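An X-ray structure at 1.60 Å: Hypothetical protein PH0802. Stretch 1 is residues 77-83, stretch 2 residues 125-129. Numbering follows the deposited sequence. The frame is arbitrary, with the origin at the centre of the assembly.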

# COMPACT_ATOMS: atom_id res chain seq x y z
N GLY A 77 -2.26 5.92 -3.78
CA GLY A 77 -3.14 6.83 -4.46
C GLY A 77 -3.20 6.63 -5.95
O GLY A 77 -2.83 5.59 -6.46
N ASN A 78 -3.65 7.67 -6.64
CA ASN A 78 -3.84 7.55 -8.07
C ASN A 78 -3.69 8.90 -8.75
O ASN A 78 -3.72 9.96 -8.10
CB ASN A 78 -5.22 6.91 -8.36
CG ASN A 78 -6.35 7.64 -7.70
OD1 ASN A 78 -6.57 8.82 -8.00
ND2 ASN A 78 -7.05 6.98 -6.75
N VAL A 79 -3.50 8.84 -10.06
CA VAL A 79 -3.46 10.00 -10.96
C VAL A 79 -4.60 9.82 -11.96
O VAL A 79 -4.81 8.71 -12.48
CB VAL A 79 -2.10 10.14 -11.70
CG1 VAL A 79 -2.10 11.42 -12.53
CG2 VAL A 79 -0.92 10.15 -10.73
N SER A 80 -5.35 10.89 -12.19
CA SER A 80 -6.44 10.85 -13.17
C SER A 80 -6.73 12.25 -13.64
O SER A 80 -6.37 13.20 -13.01
CB SER A 80 -7.68 10.15 -12.61
OG SER A 80 -8.21 10.79 -11.48
N LEU A 81 -7.33 12.35 -14.80
CA LEU A 81 -7.69 13.64 -15.36
C LEU A 81 -8.69 14.40 -14.50
O LEU A 81 -9.68 13.84 -14.06
CB LEU A 81 -8.29 13.42 -16.75
CG LEU A 81 -8.79 14.56 -17.60
CD1 LEU A 81 -7.67 15.45 -18.07
CD2 LEU A 81 -9.54 13.99 -18.81
N LYS A 82 -8.41 15.67 -14.24
CA LYS A 82 -9.36 16.58 -13.61
C LYS A 82 -9.18 17.94 -14.27
O LYS A 82 -8.08 18.48 -14.31
CB LYS A 82 -9.15 16.71 -12.11
CG LYS A 82 -10.15 17.61 -11.37
CD LYS A 82 -9.77 17.74 -9.93
CE LYS A 82 -10.68 18.63 -9.10
NZ LYS A 82 -10.14 18.68 -7.69
N ASP A 83 -10.29 18.45 -14.81
CA ASP A 83 -10.28 19.73 -15.51
C ASP A 83 -9.14 19.82 -16.54
O ASP A 83 -8.45 20.84 -16.63
CB ASP A 83 -10.20 20.86 -14.48
CG ASP A 83 -11.31 20.80 -13.41
OD1 ASP A 83 -12.46 20.41 -13.73
OD2 ASP A 83 -11.12 21.11 -12.22
N LYS A 125 -11.88 6.47 -20.52
CA LYS A 125 -11.83 7.66 -19.72
C LYS A 125 -12.15 7.31 -18.28
O LYS A 125 -13.01 6.45 -17.98
CB LYS A 125 -12.81 8.69 -20.25
CG LYS A 125 -12.29 9.32 -21.53
CD LYS A 125 -13.18 10.43 -22.02
CE LYS A 125 -12.82 10.82 -23.43
NZ LYS A 125 -14.04 11.38 -24.09
N ILE A 126 -11.47 8.04 -17.40
CA ILE A 126 -11.63 7.90 -15.96
C ILE A 126 -11.30 9.28 -15.40
O ILE A 126 -10.15 9.64 -15.20
CB ILE A 126 -10.82 6.73 -15.32
CG1 ILE A 126 -11.11 6.58 -13.84
CG2 ILE A 126 -9.34 6.85 -15.58
CD1 ILE A 126 -10.50 5.32 -13.25
N GLU A 127 -12.31 10.12 -15.33
CA GLU A 127 -12.11 11.54 -15.00
C GLU A 127 -12.81 11.99 -13.72
O GLU A 127 -13.97 11.58 -13.47
CB GLU A 127 -12.69 12.29 -16.21
CG GLU A 127 -12.53 13.80 -16.17
CD GLU A 127 -12.90 14.47 -17.49
OE1 GLU A 127 -13.22 13.76 -18.51
OE2 GLU A 127 -12.87 15.72 -17.49
N ARG A 128 -12.13 12.82 -12.93
CA ARG A 128 -12.72 13.38 -11.72
C ARG A 128 -13.60 14.56 -12.08
O ARG A 128 -13.13 15.53 -12.70
CB ARG A 128 -11.68 13.84 -10.73
CG ARG A 128 -10.86 12.76 -10.11
CD ARG A 128 -9.97 13.23 -8.98
NE ARG A 128 -9.22 12.09 -8.44
CZ ARG A 128 -9.74 11.17 -7.62
NH1 ARG A 128 -8.98 10.14 -7.25
NH2 ARG A 128 -10.97 11.24 -7.16
N LYS A 129 -14.87 14.47 -11.73
CA LYS A 129 -15.81 15.56 -11.97
C LYS A 129 -16.53 15.89 -10.69
O LYS A 129 -16.67 15.05 -9.80
CB LYS A 129 -16.80 15.20 -13.07
CG LYS A 129 -16.15 14.92 -14.42
CD LYS A 129 -17.14 14.58 -15.51
CE LYS A 129 -16.46 14.14 -16.79
NZ LYS A 129 -17.34 13.37 -17.73
O HOH W 1 -6.53 11.21 -9.21
O HOH W 2 -7.71 9.84 -16.35
O HOH W 3 -12.77 16.93 -15.07
O HOH W 4 -13.57 18.56 -11.45

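The contact is a small, largely polar junction in which one direct backbone hydrogen bond, four bridging waters and the long side chain of Arg128 fasten stretch 2 to the strand of stretch 1, burying 388 Å² summed over both sides. At its centre Arg128 N donates to Leu81 O (2.9 Å, N-H...O angle 162°), and the same carbonyl oxygen lies 3.5 Å from Glu127 CA in a CA-H...O contact. The neighbouring backbone pair is too far apart for direct bonding: Leu81 N stands 3.9 Å from Ile126 O, and water 2 fills the gap, accepting from Leu81 N (3.0 Å) and donating to Ile126 O (2.7 Å).

Arg128 gives up the most surface to the contact, 108 Å². With chi1 at m and chi2 and chi3 at t, its chain runs extended back along stretch 1, past Ser80 to Asn78. There Arg128 NH1 donates to Asn78 OD1 (2.8 Å, angle 145°), with the oxygen at the edge of the guanidinium, near its plane, where the N-H groups point. Asn78 and Ser80 both direct CA-to-CB toward stretch 2 and both hold chi1 at p, while Val79 between them points away, as alternation along a strand requires. Water 1 gathers the three polar side chains: it donates to Asn78 OD1 (2.7 Å), accepts from Arg128 NE (2.9 Å) and is hydrogen-bonded to Ser80 OG (2.9 Å). Asn78, Ser80 and Arg128 are all buried, so these bonds supply partners to polar groups withdrawn from bulk solvent. Asn78 ND2 and Arg128 NH2 find theirs elsewhere in the structure. Ser80 CB lies 3.6 Å from Ile126 O, so the small side chain also packs against the backbone of stretch 2.

Leu81 and Glu127 turn their side chains to the same face, opposite that of Lys82 and Arg128. Leu81 CD2 packs 3.6 Å from Glu127 CD, the carboxylate carbon, while OE2 of the same group accepts from water 3. On the face with Arg128, the aliphatic part of Lys82 adds packing, its CB 4.1 Å from Arg128 CB; the all-t chain then carries its amino group away from stretch 2.

Beyond the strand, water takes over. Water 3 accepts from Asp83 N (2.9 Å) and donates to Glu127 OE2 (2.7 Å) and Arg128 O (2.8 Å), while water 4 donates to Asp83 OD1 (3.1 Å) and, weakly, to Arg128 O (3.3 Å). Asp83, exposed and without direct contact, is thus tied to stretch 2 through solvent.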